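Local structure of spore germination protein B3 (Bacillus subtilis subsp. subtilis, 3N54) at residues Thr219-Pro224 with Leu273-Asn278; Thr201-Trp206 with Arg286-Val291. The protein takes part in the germination response of spores to the mixture of L-asparagine, glucose, fructose and potassium ions, as a lipoprotein component of a germinant receptor. All coordinates share one frame; numbering follows the deposited sequence.

Interaction 1: Thr219-Pro224 with Leu273-Asn278; sequences TDKGHP and LHRLEN
Arg275 and Leu276, near the start of helix 271-299, reach the tip of a beta hairpin whose type I' turn, Asp220 to His223, has Lys221 and Gly222 at its corners and joins strand 215-220 to strand 223-240. The turn is closed by paired backbone bonds, Asp220 N to His223 O and His223 N to Asp220 O. Arg275 reaches across with a chain extended from CG to NE, which leaves the helix with CG anti to the backbone N (chi1 -174°). Its guanidinium meets the Asp220 carboxylate in a salt bridge: Arg275 NH1 donates to Asp220 OD1 over 2.7 Å, on the syn side but 29° out of the carboxylate plane. Arg275 NH2 lies 2.9 Å from Asp220 OD2, yet the two planes are 59° apart, so the groups meet twisted rather than as a flat pair. At the guanidinium edge Lys221 CE approaches Arg275 NH2 to 3.2 Å, the lysine crossing the arginine at about a right angle. Replacing Asp220 with an alanine would probably leave the Arg275 guanidinium without its carboxylate mate, free to turn and facing the positive charge of Lys221. Leu276, one residue on, is buried and also packs on Ile225 and Glu259. Leu276 CD2 lies alongside the aspartate, 3.8 Å from Asp220 OD1 and 4.0 Å from Asp220 CB.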
ATOM      1  N   THR A 219      -5.983 -25.898 -12.830  1.00 53.50           N
ATOM      2  CA  THR A 219      -6.037 -27.258 -13.339  1.00 55.80           C
ATOM      3  C   THR A 219      -7.222 -27.483 -14.267  1.00 57.39           C
ATOM      4  O   THR A 219      -8.229 -26.781 -14.196  1.00 56.46           O
ATOM      5  CB  THR A 219      -6.133 -28.278 -12.191  1.00 55.45           C
ATOM      6  OG1 THR A 219      -7.241 -27.938 -11.350  1.00 54.16           O
ATOM      7  CG2 THR A 219      -4.858 -28.291 -11.363  1.00 54.82           C
ATOM      8  N   ASP A 220      -7.065 -28.463 -15.150  1.00 60.17           N
ATOM      9  CA  ASP A 220      -8.126 -28.924 -16.020  1.00 62.69           C
ATOM     10  C   ASP A 220      -8.214 -30.429 -15.818  1.00 64.15           C
ATOM     11  O   ASP A 220      -7.328 -31.164 -16.250  1.00 65.97           O
ATOM     12  CB  ASP A 220      -7.833 -28.597 -17.482  1.00 65.61           C
ATOM     13  CG  ASP A 220      -8.854 -29.206 -18.429  1.00 69.61           C
ATOM     14  OD1 ASP A 220      -8.485 -29.534 -19.576  1.00 74.35           O
ATOM     15  OD2 ASP A 220     -10.026 -29.376 -18.023  1.00 69.72           O
ATOM     16  N   LYS A 221      -9.271 -30.876 -15.141  1.00 63.68           N
ATOM     17  CA  LYS A 221      -9.453 -32.290 -14.803  1.00 65.16           C
ATOM     18  C   LYS A 221      -8.231 -32.851 -14.059  1.00 64.29           C
ATOM     19  O   LYS A 221      -7.774 -33.966 -14.329  1.00 66.48           O
ATOM     20  CB  LYS A 221      -9.778 -33.112 -16.062  1.00 69.19           C
ATOM     21  CG  LYS A 221     -11.138 -32.780 -16.678  1.00 71.36           C
ATOM     22  CD  LYS A 221     -11.291 -33.387 -18.069  1.00 76.82           C
ATOM     23  CE  LYS A 221     -12.727 -33.308 -18.586  1.00 79.65           C
ATOM     24  NZ  LYS A 221     -13.581 -34.437 -18.109  1.00 82.44           N
ATOM     25  N   GLY A 222      -7.705 -32.058 -13.129  1.00 61.41           N
ATOM     26  CA  GLY A 222      -6.561 -32.452 -12.307  1.00 60.97           C
ATOM     27  C   GLY A 222      -5.184 -32.135 -12.873  1.00 61.64           C
ATOM     28  O   GLY A 222      -4.193 -32.194 -12.146  1.00 61.08           O
ATOM     29  N   HIS A 223      -5.111 -31.798 -14.159  1.00 63.31           N
ATOM     30  CA  HIS A 223      -3.828 -31.533 -14.814  1.00 64.85           C
ATOM     31  C   HIS A 223      -3.445 -30.066 -14.725  1.00 62.74           C
ATOM     32  O   HIS A 223      -4.225 -29.213 -15.124  1.00 61.88           O
ATOM     33  CB  HIS A 223      -3.882 -31.941 -16.283  1.00 68.47           C
ATOM     34  CG  HIS A 223      -4.236 -33.379 -16.492  1.00 70.61           C
ATOM     35  ND1 HIS A 223      -3.457 -34.411 -16.017  1.00 71.83           N
ATOM     36  CD2 HIS A 223      -5.279 -33.957 -17.133  1.00 72.73           C
ATOM     37  CE1 HIS A 223      -4.009 -35.564 -16.351  1.00 73.97           C
ATOM     38  NE2 HIS A 223      -5.114 -35.317 -17.031  1.00 74.09           N
ATOM     39  N   PRO A 224      -2.238 -29.765 -14.208  1.00 62.53           N
ATOM     40  CA  PRO A 224      -1.810 -28.371 -14.111  1.00 61.10           C
ATOM     41  C   PRO A 224      -1.795 -27.628 -15.446  1.00 62.93           C
ATOM     42  O   PRO A 224      -1.294 -28.144 -16.443  1.00 66.35           O
ATOM     43  CB  PRO A 224      -0.385 -28.481 -13.558  1.00 61.65           C
ATOM     44  CG  PRO A 224      -0.385 -29.726 -12.786  1.00 62.38           C
ATOM     45  CD  PRO A 224      -1.297 -30.667 -13.519  1.00 63.66           C
ATOM     46  N   LEU A 273      -8.725 -24.976 -26.921  1.00105.42           N
ATOM     47  CA  LEU A 273      -8.165 -23.732 -26.386  1.00101.37           C
ATOM     48  C   LEU A 273      -9.293 -22.870 -25.839  1.00 98.19           C
ATOM     49  O   LEU A 273      -9.144 -22.266 -24.778  1.00 93.23           O
ATOM     50  CB  LEU A 273      -7.338 -22.958 -27.422  1.00105.27           C
ATOM     51  CG  LEU A 273      -5.846 -23.307 -27.491  1.00106.02           C
ATOM     52  CD1 LEU A 273      -5.592 -24.808 -27.397  1.00107.07           C
ATOM     53  CD2 LEU A 273      -5.222 -22.732 -28.758  1.00111.64           C
ATOM     54  N   HIS A 274     -10.419 -22.814 -26.553  1.00101.11           N
ATOM     55  CA  HIS A 274     -11.594 -22.090 -26.060  1.00 98.85           C
ATOM     56  C   HIS A 274     -12.020 -22.645 -24.704  1.00 93.56           C
ATOM     57  O   HIS A 274     -12.453 -21.897 -23.825  1.00 89.80           O
ATOM     58  CB  HIS A 274     -12.768 -22.157 -27.041  1.00104.14           C
ATOM     59  CG  HIS A 274     -12.652 -21.206 -28.191  1.00108.95           C
ATOM     60  ND1 HIS A 274     -12.481 -21.626 -29.493  1.00115.38           N
ATOM     61  CD2 HIS A 274     -12.682 -19.852 -28.231  1.00108.57           C
ATOM     62  CE1 HIS A 274     -12.414 -20.572 -30.287  1.00118.88           C
ATOM     63  NE2 HIS A 274     -12.533 -19.483 -29.546  1.00114.67           N
ATOM     64  N   ARG A 275     -11.885 -23.959 -24.549  1.00 93.31           N
ATOM     65  CA  ARG A 275     -12.217 -24.636 -23.306  1.00 89.08           C
ATOM     66  C   ARG A 275     -11.278 -24.217 -22.169  1.00 83.32           C
ATOM     67  O   ARG A 275     -11.740 -23.878 -21.083  1.00 79.65           O
ATOM     68  CB  ARG A 275     -12.177 -26.147 -23.525  1.00 91.45           C
ATOM     69  CG  ARG A 275     -12.648 -26.974 -22.359  1.00 89.26           C
ATOM     70  CD  ARG A 275     -12.833 -28.417 -22.786  1.00 94.08           C
ATOM     71  NE  ARG A 275     -12.816 -29.326 -21.646  1.00 92.38           N
ATOM     72  CZ  ARG A 275     -11.712 -29.738 -21.022  1.00 90.68           C
ATOM     73  NH1 ARG A 275     -10.508 -29.321 -21.412  1.00 90.04           N
ATOM     74  NH2 ARG A 275     -11.816 -30.576 -19.995  1.00 89.26           N
ATOM     75  N   LEU A 276      -9.968 -24.236 -22.420  1.00 82.70           N
ATOM     76  CA  LEU A 276      -8.987 -23.805 -21.416  1.00 77.98           C
ATOM     77  C   LEU A 276      -9.161 -22.328 -21.070  1.00 75.21           C
ATOM     78  O   LEU A 276      -9.051 -21.937 -19.905  1.00 71.11           O
ATOM     79  CB  LEU A 276      -7.552 -24.051 -21.891  1.00 79.52           C
ATOM     80  CG  LEU A 276      -7.060 -25.498 -21.908  1.00 80.98           C
ATOM     81  CD1 LEU A 276      -5.633 -25.553 -22.410  1.00 83.12           C
ATOM     82  CD2 LEU A 276      -7.149 -26.115 -20.531  1.00 77.67           C
ATOM     83  N   GLU A 277      -9.423 -21.516 -22.089  1.00 77.54           N
ATOM     84  CA  GLU A 277      -9.698 -20.097 -21.901  1.00 75.74           C
ATOM     85  C   GLU A 277     -10.851 -19.895 -20.931  1.00 72.72           C
ATOM     86  O   GLU A 277     -10.781 -19.040 -20.045  1.00 69.42           O
ATOM     87  CB  GLU A 277     -10.022 -19.433 -23.240  1.00 80.20           C
ATOM     88  CG  GLU A 277      -8.802 -19.252 -24.115  1.00 82.87           C
ATOM     89  CD  GLU A 277      -9.117 -18.910 -25.561  1.00 88.28           C
ATOM     90  OE1 GLU A 277     -10.307 -18.839 -25.936  1.00 90.00           O
ATOM     91  OE2 GLU A 277      -8.153 -18.719 -26.327  1.00 90.80           O
ATOM     92  N   ASN A 278     -11.902 -20.692 -21.099  1.00 74.10           N
ATOM     93  CA  ASN A 278     -13.073 -20.619 -20.236  1.00 72.22           C
ATOM     94  C   ASN A 278     -12.718 -20.934 -18.782  1.00 67.40           C
ATOM     95  O   ASN A 278     -13.230 -20.291 -17.867  1.00 65.05           O
ATOM     96  CB  ASN A 278     -14.169 -21.576 -20.724  1.00 75.72           C
ATOM     97  CG  ASN A 278     -15.533 -21.242 -20.145  1.00 76.09           C
ATOM     98  OD1 ASN A 278     -16.031 -20.127 -20.310  1.00 78.74           O
ATOM     99  ND2 ASN A 278     -16.145 -22.206 -19.473  1.00 76.26           N
TER

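Interaction 2: Thr201-Trp206 with Arg286-Val291; sequences TQTLSW and RDVKQV
Thr203 sets its methyl on the backbone of helix 271-299 between Asp287 and Val288, where helix 198-208 crosses over it. Thr203 CG2, anti to the threonine's own backbone N (OG1 at chi1 -62°), comes within 3.4 Å of Val288 N and 3.7 Å of Val288 CB, and the CA atoms of Thr203 and Val288 are 5.9 Å apart, the nearest pair across the two segments. The other branch, OG1, turns back beside its own backbone and bonds to Asp199 O, one turn earlier in the helix. Thr203 OG1 also lies 3.0 Å from a water that donates to Asp287 OD2 over 2.9 Å, so a single water links the helices on the polar side of the contact. That carboxylate oxygen also forms a salt bridge with Lys283, which would probably steady its negative charge. Leu204 supplies the apolar side: both of its methyls, CD1 and CD2, lie 4.1 Å from Val291 CG1, and its side chain continues onto Met292 and Leu295 of the same long helix. The axes come to 9.1 Å and cross at -104°, nearly perpendicular. This is buried helix-helix packing in the C-terminal GerAC-like region, a short helix laid across a long one through small and branched side chains.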
ATOM      1  N   THR A 201      -4.234  -9.364  -4.582  1.00 40.20           N
ATOM      2  CA  THR A 201      -3.756  -8.125  -5.194  1.00 40.38           C
ATOM      3  C   THR A 201      -3.608  -8.320  -6.704  1.00 42.83           C
ATOM      4  O   THR A 201      -4.000  -7.455  -7.483  1.00 43.10           O
ATOM      5  CB  THR A 201      -2.427  -7.640  -4.553  1.00 39.44           C
ATOM      6  OG1 THR A 201      -2.593  -7.532  -3.131  1.00 37.93           O
ATOM      7  CG2 THR A 201      -2.022  -6.282  -5.094  1.00 38.72           C
ATOM      8  N   GLN A 202      -3.084  -9.474  -7.114  1.00 38.57           N
ATOM      9  CA  GLN A 202      -2.935  -9.772  -8.542  1.00 40.21           C
ATOM     10  C   GLN A 202      -4.297  -9.813  -9.217  1.00 40.28           C
ATOM     11  O   GLN A 202      -4.485  -9.234 -10.283  1.00 41.57           O
ATOM     12  CB  GLN A 202      -2.211 -11.109  -8.773  1.00 41.11           C
ATOM     13  CG  GLN A 202      -1.885 -11.353 -10.250  1.00 43.69           C
ATOM     14  CD  GLN A 202      -1.238 -12.696 -10.524  1.00 45.42           C
ATOM     15  OE1 GLN A 202      -1.785 -13.747 -10.195  1.00 47.53           O
ATOM     16  NE2 GLN A 202      -0.080 -12.671 -11.163  1.00 47.57           N
ATOM     17  N   THR A 203      -5.239 -10.509  -8.594  1.00 39.93           N
ATOM     18  CA  THR A 203      -6.594 -10.616  -9.128  1.00 40.53           C
ATOM     19  C   THR A 203      -7.220  -9.245  -9.313  1.00 41.52           C
ATOM     20  O   THR A 203      -7.748  -8.930 -10.382  1.00 42.59           O
ATOM     21  CB  THR A 203      -7.497 -11.441  -8.195  1.00 39.71           C
ATOM     22  OG1 THR A 203      -6.973 -12.768  -8.085  1.00 38.95           O
ATOM     23  CG2 THR A 203      -8.924 -11.494  -8.730  1.00 40.41           C
ATOM     24  N   LEU A 204      -7.156  -8.437  -8.261  1.00 41.54           N
ATOM     25  CA  LEU A 204      -7.754  -7.106  -8.274  1.00 42.65           C
ATOM     26  C   LEU A 204      -7.103  -6.244  -9.343  1.00 44.09           C
ATOM     27  O   LEU A 204      -7.787  -5.583 -10.123  1.00 45.26           O
ATOM     28  CB  LEU A 204      -7.616  -6.455  -6.896  1.00 42.01           C
ATOM     29  CG  LEU A 204      -8.461  -5.217  -6.621  1.00 42.96           C
ATOM     30  CD1 LEU A 204      -9.938  -5.479  -6.914  1.00 42.54           C
ATOM     31  CD2 LEU A 204      -8.250  -4.774  -5.174  1.00 42.14           C
ATOM     32  N   SER A 205      -5.778  -6.282  -9.396  1.00 44.82           N
ATOM     33  CA  SER A 205      -5.023  -5.525 -10.394  1.00 46.84           C
ATOM     34  C   SER A 205      -5.320  -5.971 -11.827  1.00 48.75           C
ATOM     35  O   SER A 205      -5.300  -5.154 -12.750  1.00 50.49           O
ATOM     36  CB  SER A 205      -3.525  -5.661 -10.128  1.00 47.15           C
ATOM     37  OG  SER A 205      -2.782  -4.925 -11.089  1.00 50.99           O
ATOM     38  N   TRP A 206      -5.579  -7.270 -11.999  1.00 48.79           N
ATOM     39  CA  TRP A 206      -5.872  -7.868 -13.303  1.00 50.80           C
ATOM     40  C   TRP A 206      -7.195  -7.351 -13.841  1.00 52.11           C
ATOM     41  O   TRP A 206      -7.287  -6.916 -14.991  1.00 54.69           O
ATOM     42  CB  TRP A 206      -5.941  -9.396 -13.168  1.00 50.33           C
ATOM     43  CG  TRP A 206      -5.837 -10.201 -14.438  1.00 52.71           C
ATOM     44  CD1 TRP A 206      -6.389  -9.919 -15.656  1.00 55.55           C
ATOM     45  CD2 TRP A 206      -5.187 -11.471 -14.580  1.00 53.21           C
ATOM     46  NE1 TRP A 206      -6.093 -10.921 -16.553  1.00 57.39           N
ATOM     47  CE2 TRP A 206      -5.356 -11.882 -15.917  1.00 55.48           C
ATOM     48  CE3 TRP A 206      -4.463 -12.291 -13.707  1.00 51.97           C
ATOM     49  CZ2 TRP A 206      -4.829 -13.078 -16.403  1.00 57.68           C
ATOM     50  CZ3 TRP A 206      -3.940 -13.482 -14.191  1.00 53.40           C
ATOM     51  CH2 TRP A 206      -4.128 -13.866 -15.528  1.00 56.13           C
ATOM     52  N   ARG A 286     -14.368 -15.774 -10.274  1.00 47.71           N
ATOM     53  CA  ARG A 286     -14.705 -16.170  -8.908  1.00 47.43           C
ATOM     54  C   ARG A 286     -13.693 -15.596  -7.910  1.00 44.96           C
ATOM     55  O   ARG A 286     -14.058 -15.248  -6.793  1.00 44.63           O
ATOM     56  CB  ARG A 286     -14.867 -17.695  -8.768  1.00 48.33           C
ATOM     57  CG  ARG A 286     -13.600 -18.517  -8.666  1.00 48.16           C
ATOM     58  CD  ARG A 286     -13.958 -20.025  -8.522  1.00 50.68           C
ATOM     59  NE  ARG A 286     -14.137 -20.657  -9.821  1.00 52.67           N
ATOM     60  CZ  ARG A 286     -13.221 -21.382 -10.465  1.00 52.71           C
ATOM     61  NH1 ARG A 286     -12.020 -21.623  -9.945  1.00 50.49           N
ATOM     62  NH2 ARG A 286     -13.520 -21.883 -11.657  1.00 55.26           N
ATOM     63  N   ASP A 287     -12.435 -15.478  -8.318  1.00 43.85           N
ATOM     64  CA  ASP A 287     -11.421 -14.898  -7.444  1.00 42.46           C
ATOM     65  C   ASP A 287     -11.695 -13.414  -7.193  1.00 42.26           C
ATOM     66  O   ASP A 287     -11.566 -12.956  -6.061  1.00 41.58           O
ATOM     67  CB  ASP A 287     -10.009 -15.122  -8.007  1.00 42.01           C
ATOM     68  CG  ASP A 287      -9.585 -16.589  -7.954  1.00 42.23           C
ATOM     69  OD1 ASP A 287     -10.252 -17.386  -7.264  1.00 42.50           O
ATOM     70  OD2 ASP A 287      -8.581 -16.950  -8.599  1.00 43.30           O
ATOM     71  N   VAL A 288     -12.110 -12.670  -8.222  1.00 43.07           N
ATOM     72  CA  VAL A 288     -12.384 -11.238  -8.034  1.00 43.20           C
ATOM     73  C   VAL A 288     -13.661 -11.027  -7.214  1.00 44.22           C
ATOM     74  O   VAL A 288     -13.769 -10.049  -6.484  1.00 43.80           O
ATOM     75  CB  VAL A 288     -12.458 -10.447  -9.368  1.00 44.48           C
ATOM     76  CG1 VAL A 288     -13.752 -10.739 -10.120  1.00 46.47           C
ATOM     77  CG2 VAL A 288     -12.335  -8.955  -9.097  1.00 44.26           C
ATOM     78  N   LYS A 289     -14.615 -11.949  -7.323  1.00 45.88           N
ATOM     79  CA  LYS A 289     -15.846 -11.867  -6.529  1.00 47.57           C
ATOM     80  C   LYS A 289     -15.537 -11.966  -5.037  1.00 46.73           C
ATOM     81  O   LYS A 289     -16.148 -11.277  -4.225  1.00 47.69           O
ATOM     82  CB  LYS A 289     -16.850 -12.950  -6.938  1.00 49.42           C
ATOM     83  CG  LYS A 289     -17.621 -12.627  -8.214  1.00 52.21           C
ATOM     84  CD  LYS A 289     -18.639 -13.708  -8.524  1.00 55.08           C
ATOM     85  CE  LYS A 289     -19.469 -13.381  -9.759  1.00 58.89           C
ATOM     86  NZ  LYS A 289     -20.458 -14.466 -10.053  1.00 61.54           N
ATOM     87  N   GLN A 290     -14.585 -12.823  -4.688  1.00 45.57           N
ATOM     88  CA  GLN A 290     -14.164 -12.981  -3.302  1.00 45.88           C
ATOM     89  C   GLN A 290     -13.496 -11.689  -2.799  1.00 44.66           C
ATOM     90  O   GLN A 290     -13.817 -11.208  -1.710  1.00 45.32           O
ATOM     91  CB  GLN A 290     -13.224 -14.186  -3.178  1.00 45.50           C
ATOM     92  CG  GLN A 290     -12.669 -14.493  -1.774  1.00 48.40           C
ATOM     93  CD  GLN A 290     -13.729 -14.684  -0.716  1.00 54.43           C
ATOM     94  OE1 GLN A 290     -14.335 -13.708  -0.249  1.00 58.10           O
ATOM     95  NE2 GLN A 290     -13.935 -15.939  -0.288  1.00 56.42           N
ATOM     96  N   VAL A 291     -12.597 -11.124  -3.604  1.00 42.89           N
ATOM     97  CA  VAL A 291     -11.879  -9.905  -3.226  1.00 42.30           C
ATOM     98  C   VAL A 291     -12.846  -8.726  -3.102  1.00 43.31           C
ATOM     99  O   VAL A 291     -12.791  -7.976  -2.128  1.00 43.46           O
ATOM    100  CB  VAL A 291     -10.759  -9.549  -4.233  1.00 41.32           C
ATOM    101  CG1 VAL A 291     -10.084  -8.235  -3.841  1.00 40.80           C
ATOM    102  CG2 VAL A 291      -9.733 -10.672  -4.311  1.00 40.89           C
TER
HETATM  103  O   HOH W   1      -6.915 -15.054 -10.080  1.00 64.96           O

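In the fold
From the N-terminal side, helix 198-208 comes first and supplies one half of interaction 2; the chain then runs into strand 215-220 and turns into strand 223-240, giving the hairpin tip of interaction 1. After strand 245-258 it enters helix 271-299, whose early turns close interaction 1 across 48 intervening residues and whose middle turns close interaction 2 across 79. The smaller loop is thus nested inside the larger. The centres lie about 19 Å apart and the two contacts do not touch, but the long helix serves both, tying the edge of the four-stranded mixed sheet to the short helix that precedes it, all within the C-terminal GerAC-like region.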